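Local coordinates for protein dihydrofolate reductase, putative (Aspergillus flavus, PDB 6DRS) that probably catalyses the NADPH-dependent reduction of dihydrofolate to tetrahydrofolate, and is held here with NADP and an antifolate inhibitor in its active-site cleft, at residues Leu7-Ala12 and Glu160-Ala165; Ala59-Arg64 and Gly151-Ile156; Asn180-Gly185 and Glu236-Met241. One frame throughout, in Å; residues are numbered along the deposited sequence.

All three contacts involve one mixed sheet: interactions 2 and 3 pair its strands, and interaction 1 packs helix 159-167 on strand 7-17. Interactions 1 and 2 are neighbours, their centres about 9 Å apart: strand 150-157, half of interaction 2, runs beside strand 7-17 and leads into helix 159-167. Both touch NADP, interaction 1 at the nicotinamide amide and the pyrophosphate, interaction 2 mainly at the adenosine 2'-phosphate, and both supply residues to the inhibitor pocket. Interaction 3 lies about 21 Å from interaction 1 and 25 Å from interaction 2, centre to centre. It is tied to them through strand 174-183, which also pairs with strand 7-17, and its Val181 side chain stays about 7 Å from the inhibitor.

Interaction 1: residues Leu7-Ala12 and Glu160-Ala165; sequences LTLIVA and EIYATA. With NAP (NADP nicotinamide-adenine-dinucleotide phosphate), chain H.
Tyr162 reaches from helix 159-167 toward strand 7-17, where its ring touches Leu9 and Val11, both coming in obliquely, and its OH gives a hydrogen bond to Ile10 O at 2.8 Å. Its CG stands anti to the carbonyl carbon (chi1 -73°), a torsion that brings the end of the side chain nearer the strand. The hydroxyl comes to Ile10 O from above the carbonyl plane, 36° out of it, and that same oxygen also takes part in a hydrogen bond with the inhibitor. Leu9 CD2 comes to 3.8 Å from Tyr162 CD1, the two side chains running antiparallel as they pass, while Leu9 CD1 meets Ala165 CB at 3.9 Å, nearly one helical turn further on. Farther along the strand, Val11 brings CG2 to 3.6 Å from Tyr162 CZ.

In the dihydrofolate reductase fold this is the helix after strand 150-157 packing on the central sheet, and the cofactor lies across the join. Ala12 N gives a nearly straight bond (172°) to O7N of the nicotinamide amide, 2.8 Å away. At the other side, the first turn of the helix turns its amides to the pyrophosphate, with Glu160 N 3.1 Å from NAP O1N; the positive end of the helix dipole would probably favour the phosphate charge. The ring of Phe199 also meets that of Tyr162.

Interaction 2: residues Ala59-Arg64 and Gly151-Ile156; sequences AMIMGR and GSVFVI. With NAP (NADP nicotinamide-adenine-dinucleotide phosphate), chain H; SO4 (sulfate ion), chain C.
Ile156 carries CG1 between its backbone N and carbonyl carbon (chi1 71°), and Met62 holds CG in the equivalent position (chi1 70°); the two side chains consequently lie side by side, with Ile156 CG1 3.6 Å from Met62 CB. The other branch of Ile156, CG2, is turned to Met60 and sits 3.7 Å from its CB, so Ile156 touches both methionines. This is a parallel strand pair within the central sheet of dihydrofolate reductase, 57-63 beside 150-157, with short-segment axes 4.6 Å apart.

Four backbone bonds hold the register, passing from Ala59 N to Ser152 O, Phe154 N to Ala59 O, Ile61 N to Phe154 O and Ile156 N to Ile61 O. On the sheet face bearing Ala59 and Val155, Ile61 CD1 meets Val153 CG1 at 3.7 Å, and Leu139 of helix 135-146 touches both residues. The face of Met60 and Phe154 is covered by helix 38-49, whose Phe44 touches Met60 and Ile156.

Gly63, the last residue of its strand, is the N-cap of the next helix, its CA 3.6 Å from NAP O5B. Arg64 NH1 pairs with Asp68 and faces a sulfate, probably from the crystallisation liquor. The guanidinium clasps the 2'-phosphate edge-on: NE lies 2.6 Å from NAP O2X, and NH2 gives a bond to NAP O1X at 2.6 Å and 163°.

Interaction 3: residues Asn180-Gly185 and Glu236-Met241; sequences NVEKKG and EVRIQM
Backbone hydrogen bonds join Asn180-Gly185 to Glu236-Met241 as two antiparallel strands within the sheet of dihydrofolate reductase, 174-183 against 237-246. Asn180 with Gln240 and Glu182 with Arg238 are hydrogen-bonded pairs, each closed by two backbone bonds; Val181 with Ile239 and Lys183 with Val237 are the non-hydrogen-bonded pairs between and beyond them. Past the last pair, Lys184 N still reaches Glu236 O at 2.9 Å.

The apolar contacts lie on the face of Val181 and Ile239. Val181 CG1 meets Val237 CG1 at 3.9 Å, while its CG2, anti to the carbonyl carbon, runs alongside Ile239 and comes to 3.8 Å from Ile239 CG2. Ala39 of helix 38-49 touches Ile239 on this side.

Polar side chains meet on the other face. Glu182 and Arg238 lie side by side in a salt bridge, their carboxylate and guanidinium planes 25° apart; Arg238 NH2 meets Glu182 OE1 on its syn side at 2.8 Å, and NE adds a weak bond to the same oxygen. Trp231 makes a cation-pi contact with Arg238 and also touches Asn180 and Gln240. Those two amides, with planes 43° apart, are linked by one bond: Asn180 ND2 lies in the carbonyl plane of Gln240, on a lone pair of OE1, 2.9 Å from that oxygen.

Interaction 1: residues Leu7-Ala12 and Glu160-Ala165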
loop_
_atom_site.group_PDB
_atom_site.type_symbol
_atom_site.label_atom_id
_atom_site.label_comp_id
_atom_site.label_asym_id
_atom_site.label_seq_id
_atom_site.Cartn_x
_atom_site.Cartn_y
_atom_site.Cartn_z
ATOM N N LEU A 7 2.274 -5.979 11.292
ATOM C CA LEU A 7 1.450 -5.100 10.450
ATOM C C LEU A 7 2.388 -4.262 9.576
ATOM O O LEU A 7 3.329 -3.652 10.069
ATOM C CB LEU A 7 0.590 -4.221 11.367
ATOM C CG LEU A 7 -0.592 -3.524 10.693
ATOM C CD1 LEU A 7 -1.365 -4.487 9.798
ATOM C CD2 LEU A 7 -1.507 -2.910 11.728
ATOM N N THR A 8 2.195 -4.303 8.275
ATOM C CA THR A 8 3.109 -3.599 7.403
ATOM C C THR A 8 2.370 -2.411 6.768
ATOM O O THR A 8 1.381 -2.603 6.069
ATOM C CB THR A 8 3.690 -4.558 6.357
ATOM O OG1 THR A 8 4.313 -5.642 7.056
ATOM C CG2 THR A 8 4.667 -3.887 5.423
ATOM N N LEU A 9 2.856 -1.202 7.033
ATOM C CA LEU A 9 2.494 0.009 6.269
ATOM C C LEU A 9 3.379 0.080 5.020
ATOM O O LEU A 9 4.609 -0.083 5.107
ATOM C CB LEU A 9 2.734 1.235 7.151
ATOM C CG LEU A 9 1.731 1.449 8.276
ATOM C CD1 LEU A 9 1.704 0.258 9.222
ATOM C CD2 LEU A 9 2.051 2.740 9.026
ATOM N N ILE A 10 2.773 0.257 3.854
ATOM C CA ILE A 10 3.553 0.467 2.655
ATOM C C ILE A 10 3.124 1.798 2.038
ATOM O O ILE A 10 1.904 2.083 1.913
ATOM C CB ILE A 10 3.410 -0.703 1.674
ATOM C CG1 ILE A 10 4.311 -0.507 0.459
ATOM C CG2 ILE A 10 1.952 -0.948 1.293
ATOM C CD1 ILE A 10 4.244 -1.629 -0.541
ATOM N N VAL A 11 4.124 2.574 1.637
ATOM C CA VAL A 11 3.913 3.994 1.270
ATOM C C VAL A 11 5.021 4.424 0.316
ATOM O O VAL A 11 6.139 3.894 0.391
ATOM C CB VAL A 11 3.906 4.878 2.538
ATOM C CG1 VAL A 11 5.295 4.971 3.156
ATOM C CG2 VAL A 11 3.328 6.271 2.297
ATOM N N ALA A 12 4.711 5.353 -0.591
ATOM C CA ALA A 12 5.743 6.106 -1.323
ATOM C C ALA A 12 5.779 7.543 -0.769
ATOM O O ALA A 12 4.723 8.153 -0.565
ATOM C CB ALA A 12 5.505 6.049 -2.814
ATOM N N GLU A 160 -4.592 9.440 7.289
ATOM C CA GLU A 160 -5.431 9.221 8.511
ATOM C C GLU A 160 -5.324 7.765 8.981
ATOM O O GLU A 160 -5.150 7.509 10.166
ATOM C CB GLU A 160 -6.898 9.596 8.283
ATOM C CG GLU A 160 -7.115 11.080 8.015
ATOM C CD GLU A 160 -8.577 11.488 7.836
ATOM O OE1 GLU A 160 -8.859 12.447 7.054
ATOM O OE2 GLU A 160 -9.442 10.842 8.461
ATOM N N ILE A 161 -5.443 6.828 8.042
ATOM C CA ILE A 161 -5.310 5.393 8.337
ATOM C C ILE A 161 -3.893 5.086 8.851
ATOM O O ILE A 161 -3.763 4.348 9.841
ATOM C CB ILE A 161 -5.728 4.535 7.119
ATOM C CG1 ILE A 161 -7.219 4.197 7.135
ATOM C CG2 ILE A 161 -4.909 3.260 7.032
ATOM C CD1 ILE A 161 -8.128 5.309 7.619
ATOM N N TYR A 162 -2.842 5.640 8.223
ATOM C CA TYR A 162 -1.458 5.388 8.691
ATOM C C TYR A 162 -1.307 5.875 10.140
ATOM O O TYR A 162 -0.688 5.194 10.978
ATOM C CB TYR A 162 -0.419 6.158 7.875
ATOM C CG TYR A 162 -0.142 5.666 6.477
ATOM C CD1 TYR A 162 0.049 4.322 6.193
ATOM C CD2 TYR A 162 -0.060 6.566 5.434
ATOM C CE1 TYR A 162 0.319 3.886 4.908
ATOM C CE2 TYR A 162 0.196 6.149 4.137
ATOM C CZ TYR A 162 0.409 4.807 3.877
ATOM O OH TYR A 162 0.641 4.430 2.591
ATOM N N ALA A 163 -1.855 7.062 10.404
ATOM C CA ALA A 163 -1.804 7.644 11.730
ATOM C C ALA A 163 -2.448 6.671 12.716
ATOM O O ALA A 163 -1.875 6.414 13.778
ATOM C CB ALA A 163 -2.463 9.001 11.739
ATOM N N THR A 164 -3.598 6.109 12.348
ATOM C CA THR A 164 -4.279 5.129 13.211
ATOM C C THR A 164 -3.421 3.866 13.391
ATOM O O THR A 164 -3.254 3.389 14.527
ATOM C CB THR A 164 -5.664 4.734 12.687
ATOM O OG1 THR A 164 -6.380 5.941 12.438
ATOM C CG2 THR A 164 -6.439 3.924 13.701
ATOM N N ALA A 165 -2.867 3.333 12.301
ATOM C CA ALA A 165 -1.964 2.159 12.433
ATOM C C ALA A 165 -0.870 2.450 13.472
ATOM O O ALA A 165 -0.656 1.657 14.388
ATOM C CB ALA A 165 -1.391 1.745 11.099
HETATM P PA NAP H . -7.313 8.414 3.937
HETATM O O1A NAP H . -7.009 7.581 2.724
HETATM O O2A NAP H . -6.709 8.313 5.290
HETATM O O5B NAP H . -8.927 8.412 4.128
HETATM C C5B NAP H . -9.636 9.309 5.006
HETATM C C4B NAP H . -11.023 8.715 5.139
HETATM O O4B NAP H . -10.927 7.449 5.797
HETATM C C3B NAP H . -11.969 9.524 6.014
HETATM O O3B NAP H . -12.613 10.553 5.245
HETATM C C2B NAP H . -12.942 8.458 6.483
HETATM O O2B NAP H . -13.787 8.066 5.405
HETATM C C1B NAP H . -12.051 7.244 6.667
HETATM N N9A NAP H . -11.544 7.172 8.026
HETATM C C8A NAP H . -10.373 7.736 8.362
HETATM N N7A NAP H . -10.127 7.527 9.673
HETATM C C5A NAP H . -11.150 6.811 10.187
HETATM C C6A NAP H . -11.491 6.265 11.521
HETATM N N6A NAP H . -10.619 6.469 12.518
HETATM N N1A NAP H . -12.636 5.574 11.703
HETATM C C2A NAP H . -13.460 5.391 10.655
HETATM N N3A NAP H . -13.207 5.867 9.405
HETATM C C4A NAP H . -12.094 6.582 9.098
HETATM O O3 NAP H . -7.245 9.960 3.387
HETATM P PN NAP H . -6.008 11.021 3.440
HETATM O O1N NAP H . -5.263 10.937 4.706
HETATM O O2N NAP H . -6.690 12.302 3.014
HETATM O O5D NAP H . -5.087 10.518 2.233
HETATM C C5D NAP H . -5.586 10.453 0.920
HETATM C C4D NAP H . -4.450 11.038 0.109
HETATM O O4D NAP H . -3.262 10.310 0.421
HETATM C C3D NAP H . -4.627 10.985 -1.390
HETATM O O3D NAP H . -4.007 12.182 -1.928
HETATM C C2D NAP H . -3.840 9.758 -1.765
HETATM O O2D NAP H . -3.397 9.846 -3.096
HETATM C C1D NAP H . -2.690 9.790 -0.783
HETATM N N1N NAP H . -2.088 8.458 -0.570
HETATM C C2N NAP H . -0.784 8.295 -0.894
HETATM C C3N NAP H . -0.136 7.051 -0.746
HETATM C C7N NAP H . 1.341 6.908 -1.109
HETATM O O7N NAP H . 1.951 5.858 -0.882
HETATM N N7N NAP H . 1.954 7.960 -1.683
HETATM C C4N NAP H . -0.894 5.956 -0.286
HETATM C C5N NAP H . -2.239 6.162 0.031
HETATM C C6N NAP H . -2.829 7.418 -0.131
HETATM P P2B NAP H . -15.260 8.690 5.229
HETATM O O1X NAP H . -15.054 10.156 4.875
HETATM O O2X NAP H . -15.768 7.977 3.992
HETATM O O3X NAP H . -15.790 8.429 6.605
#

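Interaction 2: residues Ala59-Arg64 and Gly151-Ile156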
loop_
_atom_site.group_PDB
_atom_site.type_symbol
_atom_site.label_atom_id
_atom_site.label_comp_id
_atom_site.label_asym_id
_atom_site.label_seq_id
_atom_site.Cartn_x
_atom_site.Cartn_y
_atom_site.Cartn_z
ATOM N N ALA A 59 -4.572 -9.009 2.407
ATOM C CA ALA A 59 -5.521 -7.904 2.575
ATOM C C ALA A 59 -4.754 -6.564 2.544
ATOM O O ALA A 59 -3.625 -6.452 3.100
ATOM C CB ALA A 59 -6.266 -8.042 3.884
ATOM N N MET A 60 -5.362 -5.554 1.912
ATOM C CA MET A 60 -4.889 -4.149 2.020
ATOM C C MET A 60 -5.921 -3.330 2.809
ATOM O O MET A 60 -7.086 -3.274 2.443
ATOM C CB MET A 60 -4.697 -3.541 0.632
ATOM C CG MET A 60 -3.611 -4.245 -0.123
ATOM S SD MET A 60 -3.489 -3.531 -1.739
ATOM C CE MET A 60 -5.154 -3.792 -2.366
ATOM N N ILE A 61 -5.521 -2.747 3.927
ATOM C CA ILE A 61 -6.461 -1.883 4.629
ATOM C C ILE A 61 -6.208 -0.426 4.218
ATOM O O ILE A 61 -5.054 0.033 4.254
ATOM C CB ILE A 61 -6.384 -2.134 6.137
ATOM C CG1 ILE A 61 -6.714 -3.605 6.393
ATOM C CG2 ILE A 61 -7.348 -1.215 6.885
ATOM C CD1 ILE A 61 -6.483 -4.036 7.820
ATOM N N MET A 62 -7.272 0.269 3.790
ATOM C CA MET A 62 -7.144 1.626 3.246
ATOM C C MET A 62 -8.261 2.545 3.773
ATOM O O MET A 62 -9.367 2.106 4.095
ATOM C CB MET A 62 -7.168 1.602 1.714
ATOM C CG MET A 62 -8.521 1.250 1.136
ATOM S SD MET A 62 -8.336 0.676 -0.562
ATOM C CE MET A 62 -7.954 -1.052 -0.237
ATOM N N GLY A 63 -7.973 3.849 3.865
ATOM C CA GLY A 63 -9.030 4.830 4.136
ATOM C C GLY A 63 -9.917 5.017 2.910
ATOM O O GLY A 63 -9.509 4.716 1.777
ATOM N N ARG A 64 -11.137 5.517 3.123
ATOM C CA ARG A 64 -12.090 5.638 2.024
ATOM C C ARG A 64 -11.541 6.555 0.916
ATOM O O ARG A 64 -11.806 6.319 -0.274
ATOM C CB ARG A 64 -13.492 5.973 2.553
ATOM C CG ARG A 64 -14.577 5.966 1.480
ATOM C CD ARG A 64 -14.631 7.256 0.669
ATOM N NE ARG A 64 -14.727 8.350 1.625
ATOM C CZ ARG A 64 -14.605 9.634 1.331
ATOM N NH1 ARG A 64 -14.344 10.018 0.093
ATOM N NH2 ARG A 64 -14.733 10.522 2.298
ATOM N N GLY A 151 -3.589 -14.104 4.076
ATOM C CA GLY A 151 -2.134 -13.952 3.907
ATOM C C GLY A 151 -1.573 -12.769 4.683
ATOM O O GLY A 151 -1.898 -12.571 5.829
ATOM N N SER A 152 -0.717 -11.961 4.063
ATOM C CA SER A 152 -0.133 -10.779 4.757
ATOM C C SER A 152 -1.141 -9.612 4.804
ATOM O O SER A 152 -1.948 -9.451 3.905
ATOM C CB SER A 152 1.119 -10.368 4.077
ATOM O OG SER A 152 1.987 -11.481 3.991
ATOM N N VAL A 153 -1.093 -8.807 5.859
ATOM C CA VAL A 153 -1.937 -7.598 5.953
ATOM C C VAL A 153 -1.056 -6.351 5.784
ATOM O O VAL A 153 -0.066 -6.139 6.500
ATOM C CB VAL A 153 -2.747 -7.562 7.260
ATOM C CG1 VAL A 153 -3.588 -6.293 7.368
ATOM C CG2 VAL A 153 -3.616 -8.806 7.397
ATOM N N PHE A 154 -1.450 -5.528 4.831
ATOM C CA PHE A 154 -0.785 -4.278 4.534
ATOM C C PHE A 154 -1.729 -3.127 4.865
ATOM O O PHE A 154 -2.920 -3.205 4.546
ATOM C CB PHE A 154 -0.492 -4.176 3.038
ATOM C CG PHE A 154 0.607 -5.099 2.608
ATOM C CD1 PHE A 154 1.934 -4.728 2.756
ATOM C CD2 PHE A 154 0.315 -6.378 2.138
ATOM C CE1 PHE A 154 2.951 -5.605 2.403
ATOM C CE2 PHE A 154 1.336 -7.245 1.763
ATOM C CZ PHE A 154 2.652 -6.856 1.897
ATOM N N VAL A 155 -1.193 -2.079 5.485
ATOM C CA VAL A 155 -1.913 -0.796 5.571
ATOM C C VAL A 155 -1.418 0.102 4.434
ATOM O O VAL A 155 -0.241 0.471 4.435
ATOM C CB VAL A 155 -1.676 -0.134 6.932
ATOM C CG1 VAL A 155 -2.221 1.299 6.968
ATOM C CG2 VAL A 155 -2.274 -0.972 8.047
ATOM N N ILE A 156 -2.288 0.385 3.458
ATOM C CA ILE A 156 -1.857 1.056 2.227
ATOM C C ILE A 156 -2.193 2.558 2.230
ATOM O O ILE A 156 -2.026 3.202 1.173
ATOM C CB ILE A 156 -2.372 0.341 0.955
ATOM C CG1 ILE A 156 -3.886 0.511 0.744
ATOM C CG2 ILE A 156 -1.964 -1.125 1.030
ATOM C CD1 ILE A 156 -4.332 0.354 -0.689
HETATM P PA NAP H . -7.313 8.414 3.937
HETATM O O1A NAP H . -7.009 7.581 2.724
HETATM O O2A NAP H . -6.709 8.313 5.290
HETATM O O5B NAP H . -8.927 8.412 4.128
HETATM C C5B NAP H . -9.636 9.309 5.006
HETATM C C4B NAP H . -11.023 8.715 5.139
HETATM O O4B NAP H . -10.927 7.449 5.797
HETATM C C3B NAP H . -11.969 9.524 6.014
HETATM O O3B NAP H . -12.613 10.553 5.245
HETATM C C2B NAP H . -12.942 8.458 6.483
HETATM O O2B NAP H . -13.787 8.066 5.405
HETATM C C1B NAP H . -12.051 7.244 6.667
HETATM N N9A NAP H . -11.544 7.172 8.026
HETATM C C8A NAP H . -10.373 7.736 8.362
HETATM N N7A NAP H . -10.127 7.527 9.673
HETATM C C5A NAP H . -11.150 6.811 10.187
HETATM C C6A NAP H . -11.491 6.265 11.521
HETATM N N6A NAP H . -10.619 6.469 12.518
HETATM N N1A NAP H . -12.636 5.574 11.703
HETATM C C2A NAP H . -13.460 5.391 10.655
HETATM N N3A NAP H . -13.207 5.867 9.405
HETATM C C4A NAP H . -12.094 6.582 9.098
HETATM O O3 NAP H . -7.245 9.960 3.387
HETATM P PN NAP H . -6.008 11.021 3.440
HETATM O O1N NAP H . -5.263 10.937 4.706
HETATM O O2N NAP H . -6.690 12.302 3.014
HETATM O O5D NAP H . -5.087 10.518 2.233
HETATM C C5D NAP H . -5.586 10.453 0.920
HETATM C C4D NAP H . -4.450 11.038 0.109
HETATM O O4D NAP H . -3.262 10.310 0.421
HETATM C C3D NAP H . -4.627 10.985 -1.390
HETATM O O3D NAP H . -4.007 12.182 -1.928
HETATM C C2D NAP H . -3.840 9.758 -1.765
HETATM O O2D NAP H . -3.397 9.846 -3.096
HETATM C C1D NAP H . -2.690 9.790 -0.783
HETATM N N1N NAP H . -2.088 8.458 -0.570
HETATM C C2N NAP H . -0.784 8.295 -0.894
HETATM C C3N NAP H . -0.136 7.051 -0.746
HETATM C C7N NAP H . 1.341 6.908 -1.109
HETATM O O7N NAP H . 1.951 5.858 -0.882
HETATM N N7N NAP H . 1.954 7.960 -1.683
HETATM C C4N NAP H . -0.894 5.956 -0.286
HETATM C C5N NAP H . -2.239 6.162 0.031
HETATM C C6N NAP H . -2.829 7.418 -0.131
HETATM P P2B NAP H . -15.260 8.690 5.229
HETATM O O1X NAP H . -15.054 10.156 4.875
HETATM O O2X NAP H . -15.768 7.977 3.992
HETATM O O3X NAP H . -15.790 8.429 6.605
HETATM S S SO4 C . -14.492 13.650 0.366
HETATM O O1 SO4 C . -13.654 14.735 -0.191
HETATM O O2 SO4 C . -13.713 12.408 0.152
HETATM O O3 SO4 C . -14.764 13.902 1.813
HETATM O O4 SO4 C . -15.784 13.584 -0.372
#

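Interaction 3: residues Asn180-Gly185 and Glu236-Met241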
loop_
_atom_site.group_PDB
_atom_site.type_symbol
_atom_site.label_atom_id
_atom_site.label_comp_id
_atom_site.label_asym_id
_atom_site.label_seq_id
_atom_site.Cartn_x
_atom_site.Cartn_y
_atom_site.Cartn_z
ATOM N N ASN A 180 11.168 5.911 -1.441
ATOM C CA ASN A 180 11.615 7.329 -1.499
ATOM C C ASN A 180 11.621 7.792 -2.953
ATOM O O ASN A 180 12.176 7.122 -3.821
ATOM C CB ASN A 180 13.010 7.558 -0.916
ATOM C CG ASN A 180 13.035 7.183 0.535
ATOM O OD1 ASN A 180 12.067 7.437 1.247
ATOM N ND2 ASN A 180 14.077 6.480 0.938
ATOM N N VAL A 181 10.969 8.935 -3.170
ATOM C CA VAL A 181 10.796 9.532 -4.502
ATOM C C VAL A 181 11.408 10.941 -4.469
ATOM O O VAL A 181 11.036 11.763 -3.633
ATOM C CB VAL A 181 9.306 9.575 -4.921
ATOM C CG1 VAL A 181 9.106 10.345 -6.220
ATOM C CG2 VAL A 181 8.722 8.172 -5.050
ATOM N N GLU A 182 12.339 11.204 -5.371
ATOM C CA GLU A 182 12.992 12.498 -5.447
ATOM C C GLU A 182 13.056 12.959 -6.901
ATOM O O GLU A 182 13.248 12.132 -7.789
ATOM C CB GLU A 182 14.413 12.401 -4.901
ATOM C CG GLU A 182 14.479 12.784 -3.443
ATOM C CD GLU A 182 15.795 12.483 -2.755
ATOM O OE1 GLU A 182 16.825 12.410 -3.456
ATOM O OE2 GLU A 182 15.770 12.316 -1.518
ATOM N N LYS A 183 12.932 14.272 -7.147
ATOM C CA LYS A 183 13.180 14.774 -8.533
ATOM C C LYS A 183 14.692 14.728 -8.820
ATOM O O LYS A 183 15.508 14.887 -7.895
ATOM C CB LYS A 183 12.621 16.189 -8.682
ATOM C CG LYS A 183 11.103 16.321 -8.769
ATOM C CD LYS A 183 10.727 17.604 -9.484
ATOM C CE LYS A 183 9.255 17.789 -9.794
ATOM N NZ LYS A 183 8.579 18.340 -8.604
ATOM N N LYS A 184 15.081 14.470 -10.077
ATOM C CA LYS A 184 16.492 14.653 -10.510
ATOM C C LYS A 184 16.834 16.147 -10.409
ATOM O O LYS A 184 15.972 16.993 -10.659
ATOM C CB LYS A 184 16.727 14.240 -11.971
ATOM C CG LYS A 184 16.037 12.975 -12.460
ATOM C CD LYS A 184 16.822 11.715 -12.204
ATOM C CE LYS A 184 17.801 11.401 -13.315
ATOM N NZ LYS A 184 17.100 10.807 -14.469
ATOM N N GLY A 185 18.067 16.478 -10.030
ATOM C CA GLY A 185 18.505 17.893 -10.013
ATOM C C GLY A 185 18.355 18.549 -11.382
ATOM O O GLY A 185 18.344 17.847 -12.408
ATOM N N GLU A 236 12.065 11.472 -14.716
ATOM C CA GLU A 236 12.461 12.691 -13.995
ATOM C C GLU A 236 12.552 12.457 -12.482
ATOM O O GLU A 236 12.952 13.385 -11.746
ATOM C CB GLU A 236 11.501 13.841 -14.295
ATOM C CG GLU A 236 11.842 14.564 -15.585
ATOM C CD GLU A 236 10.761 14.418 -16.641
ATOM O OE1 GLU A 236 9.584 14.202 -16.254
ATOM O OE2 GLU A 236 11.090 14.522 -17.844
ATOM N N VAL A 237 12.204 11.258 -12.007
ATOM C CA VAL A 237 12.431 10.960 -10.613
ATOM C C VAL A 237 13.540 9.908 -10.478
ATOM O O VAL A 237 13.860 9.219 -11.421
ATOM C CB VAL A 237 11.137 10.540 -9.895
ATOM C CG1 VAL A 237 10.182 11.715 -9.756
ATOM C CG2 VAL A 237 10.464 9.335 -10.548
ATOM N N ARG A 238 14.134 9.839 -9.298
ATOM C CA ARG A 238 14.848 8.633 -8.859
ATOM C C ARG A 238 14.107 8.061 -7.632
ATOM O O ARG A 238 13.524 8.823 -6.838
ATOM C CB ARG A 238 16.357 8.879 -8.684
ATOM C CG ARG A 238 16.727 9.940 -7.649
ATOM C CD ARG A 238 18.195 10.188 -7.261
ATOM N NE ARG A 238 18.321 10.785 -5.920
ATOM C CZ ARG A 238 19.397 10.761 -5.111
ATOM N NH1 ARG A 238 20.576 10.323 -5.526
ATOM N NH2 ARG A 238 19.286 11.175 -3.859
ATOM N N ILE A 239 14.113 6.728 -7.477
ATOM C CA ILE A 239 13.389 6.038 -6.375
ATOM C C ILE A 239 14.305 4.983 -5.729
ATOM O O ILE A 239 15.200 4.431 -6.387
ATOM C CB ILE A 239 12.065 5.409 -6.887
ATOM C CG1 ILE A 239 12.321 4.260 -7.877
ATOM C CG2 ILE A 239 11.129 6.484 -7.444
ATOM C CD1 ILE A 239 11.139 3.331 -8.107
ATOM N N GLN A 240 14.062 4.707 -4.453
ATOM C CA GLN A 240 14.694 3.622 -3.721
ATOM C C GLN A 240 13.685 3.108 -2.682
ATOM O O GLN A 240 12.795 3.872 -2.229
ATOM C CB GLN A 240 16.011 4.049 -3.062
ATOM C CG GLN A 240 15.812 5.073 -1.962
ATOM C CD GLN A 240 16.949 5.289 -0.992
ATOM O OE1 GLN A 240 16.761 5.896 0.054
ATOM N NE2 GLN A 240 18.138 4.821 -1.323
ATOM N N MET A 241 13.846 1.833 -2.286
ATOM C CA MET A 241 12.937 1.176 -1.341
ATOM C C MET A 241 13.701 0.869 -0.054
ATOM O O MET A 241 14.812 0.352 -0.092
ATOM C CB MET A 241 12.355 -0.104 -1.956
ATOM C CG MET A 241 11.234 0.170 -2.984
ATOM S SD MET A 241 11.773 0.785 -4.599
ATOM C CE MET A 241 10.322 0.499 -5.612
#